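PDB 5EVJ: arsenite methyltransferase, which probably methylates trivalent arsenic, transferring methyl groups from S-adenosyl-L-methionine to an arsenic-glutathione complex to give mono-, di- and trimethylated arsenicals. Local coordinates for residues W72-P77 with S168-N173; M195-V200 with Y271-V276; D241-E246 with D305-H310. The protein carries 15 engineered substitutions. All coordinates share one frame; numbering follows the deposited sequence.

Contact 1. Residues W72-P77 with S168-N173. Engineered in segment 72-77: Trp72 (natural residue Tyr).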
# COMPACT_ATOMS: atom_id res chain seq x y z
N TRP A 72 15.07 5.04 6.11
CA TRP A 72 15.16 3.57 5.90
C TRP A 72 13.83 2.85 5.52
O TRP A 72 12.95 2.60 6.37
CB TRP A 72 15.90 2.87 7.07
CG TRP A 72 16.00 1.35 6.98
CD1 TRP A 72 16.86 0.62 6.19
CD2 TRP A 72 15.21 0.38 7.71
NE1 TRP A 72 16.64 -0.73 6.38
CE2 TRP A 72 15.64 -0.90 7.31
CE3 TRP A 72 14.17 0.48 8.66
CZ2 TRP A 72 15.08 -2.08 7.83
CZ3 TRP A 72 13.61 -0.70 9.18
CH2 TRP A 72 14.07 -1.96 8.76
N GLY A 73 13.70 2.50 4.24
CA GLY A 73 12.59 1.69 3.80
C GLY A 73 12.79 1.00 2.47
O GLY A 73 13.62 1.40 1.65
N CYS A 74 11.96 -0.01 2.25
CA CYS A 74 12.05 -0.87 1.06
C CYS A 74 11.13 -0.43 -0.07
O CYS A 74 10.52 -1.26 -0.74
CB CYS A 74 11.80 -2.35 1.40
SG CYS A 74 10.28 -2.82 2.29
N GLY A 75 11.05 0.88 -0.30
CA GLY A 75 10.18 1.31 -1.36
C GLY A 75 9.67 2.72 -1.29
O GLY A 75 10.17 3.55 -0.51
N ASN A 76 8.68 2.98 -2.14
CA ASN A 76 8.08 4.29 -2.28
C ASN A 76 6.61 4.06 -2.54
O ASN A 76 6.13 4.38 -3.64
CB ASN A 76 8.73 5.06 -3.44
CG ASN A 76 10.04 5.74 -3.03
OD1 ASN A 76 10.08 6.55 -2.09
ND2 ASN A 76 11.11 5.44 -3.73
N PRO A 77 5.90 3.52 -1.53
CA PRO A 77 4.52 3.11 -1.57
C PRO A 77 3.47 4.25 -1.53
O PRO A 77 2.48 4.08 -0.86
CB PRO A 77 4.37 2.33 -0.25
CG PRO A 77 5.15 3.18 0.71
CD PRO A 77 6.38 3.58 -0.13
N SER A 168 2.32 2.14 4.17
CA SER A 168 3.31 1.61 5.08
C SER A 168 4.52 1.23 4.31
O SER A 168 4.44 0.84 3.15
CB SER A 168 2.79 0.36 5.79
OG SER A 168 3.52 0.15 6.98
N ASN A 169 5.68 1.26 4.96
CA ASN A 169 6.90 0.95 4.24
C ASN A 169 7.82 0.10 5.10
O ASN A 169 8.55 0.64 5.96
CB ASN A 169 7.53 2.25 3.77
CG ASN A 169 8.63 2.03 2.75
OD1 ASN A 169 9.16 0.92 2.64
ND2 ASN A 169 9.03 3.09 2.04
N CYS A 170 7.72 -1.23 4.96
CA CYS A 170 8.65 -2.17 5.59
C CYS A 170 8.71 -2.06 7.05
O CYS A 170 9.81 -2.01 7.59
CB CYS A 170 10.09 -1.90 5.12
SG CYS A 170 10.89 -3.22 4.17
N VAL A 171 7.56 -1.98 7.72
CA VAL A 171 7.50 -1.99 9.17
C VAL A 171 6.51 -3.05 9.67
O VAL A 171 6.43 -3.33 10.86
CB VAL A 171 7.06 -0.63 9.82
CG1 VAL A 171 8.08 0.52 9.68
CG2 VAL A 171 5.65 -0.23 9.39
N ILE A 172 5.75 -3.66 8.79
CA ILE A 172 4.75 -4.58 9.29
C ILE A 172 5.33 -5.94 9.71
O ILE A 172 4.78 -6.61 10.58
CB ILE A 172 3.53 -4.65 8.36
CG1 ILE A 172 3.04 -3.21 8.11
CG2 ILE A 172 2.44 -5.55 8.94
CD1 ILE A 172 1.70 -3.06 7.43
N ASN A 173 6.47 -6.32 9.14
CA ASN A 173 7.12 -7.57 9.57
C ASN A 173 7.60 -7.49 10.99
O ASN A 173 7.94 -8.51 11.58
CB ASN A 173 8.31 -7.96 8.68
CG ASN A 173 7.90 -8.33 7.24
OD1 ASN A 173 8.77 -8.60 6.41
ND2 ASN A 173 6.58 -8.33 6.93
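Cys74 and Cys170 are joined by a disulfide, the covalent link between the loop 72-77 and the end of strand 163-169. Their SG atoms lie 2.0 Å apart, and the C-S-S-C torsion is 114°. The S-S bond brings Cys74 CB to Cys170 SG, and Cys170 CB to Cys74 SG, at 3.0 Å each.

The polar part of the contact belongs to Asn169. Its CG is anti to the backbone N, and the amide reaches across to the loop backbone. Asn169 ND2 donates to Gly75 O at 2.8 Å. This bond is bent, with an N-H...O angle of 138°, and the donor stands above the carbonyl plane of Gly75. On the other side of the amide, Asn169 OD1 lies 3.0 Å from Cys74 N. Both partners of the ND2 bond, Asn169 ND2 and Gly75 O, have a further partner outside the segments. Asp97 accepts a hydrogen bond from Asn169 ND2, and Arg96 donates one to Gly75 O, so helix 96-104 is tied into the same corner.

Van der Waals contacts are fewer. The Pro77 ring crosses the Asn169 side chain at about a right angle, with CD 3.5 Å from Asn169 ND2. Pro77 CG rests 3.5 Å from Ser168 O. Trp72, an engineered residue that is poorly ordered, reaches Cys170 O loosely and obliquely through CZ3.

Two glycines flank Cys74. Gly73 passes close to the Asn169 amide, with Gly73 C 3.6 Å from Asn169 OD1. Gly75 has a backbone conformation that residues with a CB rarely adopt. In this family cysteines bind arsenite as thiolates. With both sulfurs oxidised to a disulfide, neither Cys74 nor Cys170 is a thiol that could coordinate arsenic in this state.

Contact 2. Residues M195-V200 with Y271-V276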
# COMPACT_ATOMS: atom_id res chain seq x y z
N MET A 195 -5.52 -0.15 1.38
CA MET A 195 -4.22 -0.25 2.00
C MET A 195 -3.21 -0.58 0.93
O MET A 195 -3.33 -1.57 0.28
CB MET A 195 -4.19 -1.31 3.08
CG MET A 195 -2.82 -1.37 3.76
SD MET A 195 -2.95 -2.37 5.28
CE MET A 195 -1.22 -2.27 5.78
N HIS A 196 -2.21 0.27 0.76
CA HIS A 196 -1.25 0.22 -0.30
C HIS A 196 0.12 0.31 0.41
O HIS A 196 0.48 1.36 0.93
CB HIS A 196 -1.43 1.40 -1.19
CG HIS A 196 -0.68 1.34 -2.47
ND1 HIS A 196 0.67 1.65 -2.56
CD2 HIS A 196 -1.10 1.16 -3.74
CE1 HIS A 196 1.06 1.60 -3.82
NE2 HIS A 196 0.02 1.26 -4.55
N PHE A 197 0.91 -0.74 0.37
CA PHE A 197 2.11 -0.80 1.22
C PHE A 197 3.16 -1.77 0.68
O PHE A 197 2.85 -2.69 -0.10
CB PHE A 197 1.67 -1.16 2.63
CG PHE A 197 1.40 -2.60 2.85
CD1 PHE A 197 0.29 -3.22 2.31
CD2 PHE A 197 2.26 -3.33 3.67
CE1 PHE A 197 0.01 -4.58 2.56
CE2 PHE A 197 2.02 -4.64 3.96
CZ PHE A 197 0.90 -5.29 3.38
N SER A 198 4.41 -1.54 1.04
CA SER A 198 5.49 -2.39 0.60
C SER A 198 6.11 -3.05 1.81
O SER A 198 6.13 -2.47 2.91
CB SER A 198 6.54 -1.60 -0.21
OG SER A 198 7.05 -0.53 0.59
N ASP A 199 6.55 -4.27 1.62
CA ASP A 199 7.18 -4.97 2.71
C ASP A 199 7.97 -6.12 2.12
O ASP A 199 7.98 -6.36 0.89
CB ASP A 199 6.15 -5.42 3.77
CG ASP A 199 6.74 -5.45 5.21
OD1 ASP A 199 7.95 -5.67 5.35
OD2 ASP A 199 6.01 -5.25 6.23
N VAL A 200 8.66 -6.85 2.98
CA VAL A 200 9.47 -7.95 2.48
C VAL A 200 8.79 -9.29 2.74
O VAL A 200 8.27 -9.55 3.81
CB VAL A 200 10.87 -7.90 3.10
CG1 VAL A 200 11.63 -9.16 2.71
CG2 VAL A 200 11.60 -6.67 2.60
N TYR A 271 1.84 -4.35 -2.19
CA TYR A 271 0.53 -4.96 -2.24
C TYR A 271 -0.55 -3.91 -2.25
O TYR A 271 -0.39 -2.83 -1.61
CB TYR A 271 0.30 -5.87 -0.97
CG TYR A 271 0.78 -7.29 -1.21
CD1 TYR A 271 0.16 -8.10 -2.16
CD2 TYR A 271 1.84 -7.82 -0.46
CE1 TYR A 271 0.58 -9.42 -2.37
CE2 TYR A 271 2.27 -9.11 -0.63
CZ TYR A 271 1.68 -9.91 -1.62
OH TYR A 271 2.17 -11.17 -1.81
N ARG A 272 -1.68 -4.27 -2.85
CA ARG A 272 -2.85 -3.46 -2.92
C ARG A 272 -4.02 -4.18 -2.27
O ARG A 272 -4.45 -5.24 -2.74
CB ARG A 272 -3.16 -3.11 -4.36
CG ARG A 272 -1.94 -2.45 -5.03
CD ARG A 272 -2.42 -1.76 -6.32
NE ARG A 272 -3.11 -0.48 -6.07
CZ ARG A 272 -3.22 0.54 -6.93
NH1 ARG A 272 -2.73 0.44 -8.16
NH2 ARG A 272 -3.81 1.70 -6.56
N LEU A 273 -4.55 -3.57 -1.20
CA LEU A 273 -5.58 -4.18 -0.41
C LEU A 273 -6.79 -3.25 -0.40
O LEU A 273 -6.90 -2.31 0.45
CB LEU A 273 -5.05 -4.41 0.97
CG LEU A 273 -4.37 -5.73 1.37
CD1 LEU A 273 -3.53 -6.38 0.27
CD2 LEU A 273 -3.55 -5.52 2.65
N PHE A 274 -7.72 -3.51 -1.32
CA PHE A 274 -8.85 -2.65 -1.47
C PHE A 274 -9.92 -3.08 -0.60
O PHE A 274 -10.11 -4.32 -0.40
CB PHE A 274 -9.39 -2.71 -2.89
CG PHE A 274 -8.58 -1.91 -3.84
CD1 PHE A 274 -8.89 -0.54 -4.07
CD2 PHE A 274 -7.48 -2.47 -4.49
CE1 PHE A 274 -8.13 0.22 -4.95
CE2 PHE A 274 -6.74 -1.72 -5.38
CZ PHE A 274 -7.04 -0.36 -5.64
N LYS A 275 -10.69 -2.06 -0.16
CA LYS A 275 -11.85 -2.32 0.65
C LYS A 275 -13.13 -1.93 -0.09
O LYS A 275 -13.40 -0.79 -0.29
CB LYS A 275 -11.70 -1.59 2.01
CG LYS A 275 -12.98 -1.59 2.81
CD LYS A 275 -12.80 -1.15 4.26
CE LYS A 275 -14.16 -0.92 5.03
NZ LYS A 275 -13.86 -0.42 6.47
N VAL A 276 -13.93 -2.89 -0.46
CA VAL A 276 -15.19 -2.54 -1.14
C VAL A 276 -16.25 -3.46 -0.58
O VAL A 276 -16.54 -4.52 -1.14
CB VAL A 276 -15.07 -2.63 -2.69
CG1 VAL A 276 -16.33 -2.08 -3.31
CG2 VAL A 276 -13.83 -1.89 -3.18
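Met195 and Leu273 face each other as a hydrogen-bonded antiparallel pair, and Phe197 and Tyr271 form the next one. Met195 N donates to Leu273 O at 2.7 Å, and Tyr271 N to Phe197 O at 2.9 Å; the return bonds complete both pairs. Between them His196 and Arg272 are a non-hydrogen-bonded pair, where His196 CA makes a CH...O contact with Tyr271 O.

On the face of Met195, Phe197, Tyr271 and Leu273 the contacts are apolar. Phe197 CE1 touches Leu273 CD2 at 3.7 Å and Tyr271 CB. The extended Met195 chain (chi3 179°) carries its CE over the centre of the Phe197 ring, 3.8 Å above the plane.

On the other face His196 and Arg272 run side by side. Their planes are 83° apart, and Arg272 NE lies 3.5 Å from His196 CD2, at the imidazole edge.

Further out, Glu194 forms a salt bridge with Arg272 NE, while Tyr304 and Leu306 accept from Arg272 NH1. Leu182 and Ala185 of helix 178-188 pack on Met195. The short strand segments run at 163° to each other. Strand 266-274, the seventh, lies antiparallel between 193-202 and 243-249, as in the 3-2-1-4-5-7-6 Rossmann-like methyltransferase sheet.

Contact 3. Residues D241-E246 with D305-H310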
# COMPACT_ATOMS: atom_id res chain seq x y z
N ASP A 241 -8.88 -10.13 -1.68
CA ASP A 241 -8.12 -10.38 -2.93
C ASP A 241 -6.96 -9.44 -3.08
O ASP A 241 -6.98 -8.53 -3.92
CB ASP A 241 -9.05 -10.37 -4.11
CG ASP A 241 -8.31 -10.58 -5.47
OD1 ASP A 241 -7.21 -11.18 -5.53
OD2 ASP A 241 -8.84 -10.12 -6.50
N PRO A 242 -5.95 -9.60 -2.22
CA PRO A 242 -4.74 -8.83 -2.32
C PRO A 242 -4.17 -8.88 -3.73
O PRO A 242 -4.22 -9.90 -4.34
CB PRO A 242 -3.75 -9.56 -1.37
CG PRO A 242 -4.61 -10.18 -0.36
CD PRO A 242 -5.78 -10.68 -1.22
N ARG A 243 -3.61 -7.77 -4.21
CA ARG A 243 -3.07 -7.68 -5.55
C ARG A 243 -1.68 -7.17 -5.42
O ARG A 243 -1.40 -6.23 -4.69
CB ARG A 243 -3.88 -6.73 -6.42
CG ARG A 243 -5.29 -7.20 -6.75
CD ARG A 243 -5.36 -8.18 -7.92
NE ARG A 243 -6.75 -8.62 -8.06
CZ ARG A 243 -7.56 -8.16 -9.01
NH1 ARG A 243 -7.10 -7.32 -9.90
NH2 ARG A 243 -8.83 -8.57 -9.07
N GLN A 244 -0.79 -7.80 -6.14
CA GLN A 244 0.61 -7.50 -6.14
C GLN A 244 0.86 -6.41 -7.22
O GLN A 244 0.57 -6.59 -8.42
CB GLN A 244 1.32 -8.83 -6.42
CG GLN A 244 2.76 -8.67 -6.85
CD GLN A 244 3.50 -10.00 -6.86
OE1 GLN A 244 3.42 -10.78 -5.92
NE2 GLN A 244 4.23 -10.25 -7.95
N LEU A 245 1.37 -5.26 -6.82
CA LEU A 245 1.59 -4.22 -7.83
C LEU A 245 2.97 -4.43 -8.46
O LEU A 245 3.12 -4.29 -9.66
CB LEU A 245 1.50 -2.81 -7.19
CG LEU A 245 1.87 -1.63 -8.14
CD1 LEU A 245 0.99 -1.61 -9.39
CD2 LEU A 245 1.89 -0.26 -7.48
N GLU A 246 3.97 -4.77 -7.65
CA GLU A 246 5.29 -5.07 -8.15
C GLU A 246 6.18 -5.76 -7.10
O GLU A 246 6.01 -5.59 -5.88
CB GLU A 246 5.99 -3.82 -8.65
CG GLU A 246 6.49 -2.91 -7.54
CD GLU A 246 6.88 -1.55 -8.09
OE1 GLU A 246 7.88 -1.45 -8.84
OE2 GLU A 246 6.16 -0.57 -7.79
N ASP A 305 -1.33 1.05 -14.61
CA ASP A 305 -1.29 -0.27 -13.93
C ASP A 305 -2.09 -0.36 -12.62
O ASP A 305 -1.67 0.18 -11.59
CB ASP A 305 0.17 -0.66 -13.63
CG ASP A 305 1.04 -0.74 -14.93
OD1 ASP A 305 0.59 -1.36 -15.93
OD2 ASP A 305 2.12 -0.13 -14.93
N LEU A 306 -3.21 -1.08 -12.64
CA LEU A 306 -3.84 -1.47 -11.40
C LEU A 306 -2.87 -2.37 -10.64
O LEU A 306 -2.61 -2.19 -9.45
CB LEU A 306 -5.13 -2.24 -11.67
CG LEU A 306 -5.81 -2.89 -10.44
CD1 LEU A 306 -6.30 -1.84 -9.41
CD2 LEU A 306 -7.03 -3.68 -10.93
N ASP A 307 -2.40 -3.42 -11.29
CA ASP A 307 -1.52 -4.39 -10.58
C ASP A 307 -0.72 -5.02 -11.68
O ASP A 307 -0.94 -4.68 -12.85
CB ASP A 307 -2.32 -5.44 -9.79
CG ASP A 307 -3.35 -6.16 -10.62
OD1 ASP A 307 -3.01 -6.64 -11.73
OD2 ASP A 307 -4.51 -6.29 -10.15
N ASP A 308 0.18 -5.94 -11.34
CA ASP A 308 1.09 -6.49 -12.33
C ASP A 308 0.45 -7.42 -13.36
O ASP A 308 1.15 -7.87 -14.24
CB ASP A 308 2.26 -7.19 -11.65
CG ASP A 308 1.82 -8.39 -10.83
OD1 ASP A 308 0.64 -8.80 -10.84
OD2 ASP A 308 2.69 -8.92 -10.11
N HIS A 309 -0.86 -7.73 -13.22
CA HIS A 309 -1.62 -8.49 -14.29
C HIS A 309 -2.68 -7.67 -14.97
O HIS A 309 -3.49 -8.20 -15.73
CB HIS A 309 -2.26 -9.75 -13.70
CG HIS A 309 -1.23 -10.69 -13.15
ND1 HIS A 309 -0.41 -11.46 -13.95
CD2 HIS A 309 -0.83 -10.92 -11.88
CE1 HIS A 309 0.42 -12.14 -13.21
NE2 HIS A 309 0.19 -11.84 -11.94
N HIS A 310 -2.72 -6.37 -14.70
CA HIS A 310 -3.81 -5.54 -15.25
C HIS A 310 -3.30 -4.18 -15.59
O HIS A 310 -3.24 -3.30 -14.73
CB HIS A 310 -4.99 -5.40 -14.25
CG HIS A 310 -5.64 -6.70 -13.90
ND1 HIS A 310 -5.12 -7.56 -12.95
CD2 HIS A 310 -6.77 -7.29 -14.37
CE1 HIS A 310 -5.91 -8.61 -12.84
NE2 HIS A 310 -6.91 -8.48 -13.70
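Arg243 and Asp307 form a salt bridge in which Arg243 NH1 donates to Asp307 OD2 at 2.8 Å. The bond is nearly straight, at 167°, and OD2 lies in the guanidinium plane. The same arginine turns its NE and NH2 to Asp241 OD2, gripping that one oxygen side-on. Arg243 therefore joins two carboxylates, and a bend at chi2 (-82°) sets the course of its CD. Thr324 of helix 322-329 also accepts from Arg243 NH1, and Asn323 donates to Asp241 OD2.

The second oxygen of Asp307 is satisfied within its own turn. Asp307 OD1 accepts from His310 ND1 at 2.6 Å through its syn lone pair, and from His309 N at 2.8 Å. These bonds hold the carboxylate in place. Arg243 NH1 lies over one face of the His310 ring, 3.4 Å from CE1.

Gln244 is bonded twice to Asp308. Asp308 N donates to Gln244 O at 3.0 Å, and Gln244 NE2 donates to Asp308 OD2 at the same distance but with a bent angle of 130°. Leu245 CD1 makes a van der Waals contact with Leu306 O at 3.6 Å.

The loop has a type I beta turn from Asp307 to His310, combined with an Asx turn at Asp307. A classic beta bulge, Leu306 and Asp307 facing His310, completes this turn beside edge strand 243-249.

Overall arrangement
The three contacts follow one another across the central mixed sheet. Contact 1 lies at strand 163-169, contact 2 pairs strands 193-202 and 266-274, and contact 3 lies at edge strand 243-249. Centres of contacts 1 and 2 are 12 Å apart, and those of contacts 2 and 3 are 10 Å apart; both pairs touch. Contacts 1 and 3 are 18 Å apart between centres and do not meet. Along the chain contact 1 closes before the others open, whereas the segments of contacts 2 and 3 alternate. The sheet thus links the disulfide loop on one side with the later 305-310 loop on the other.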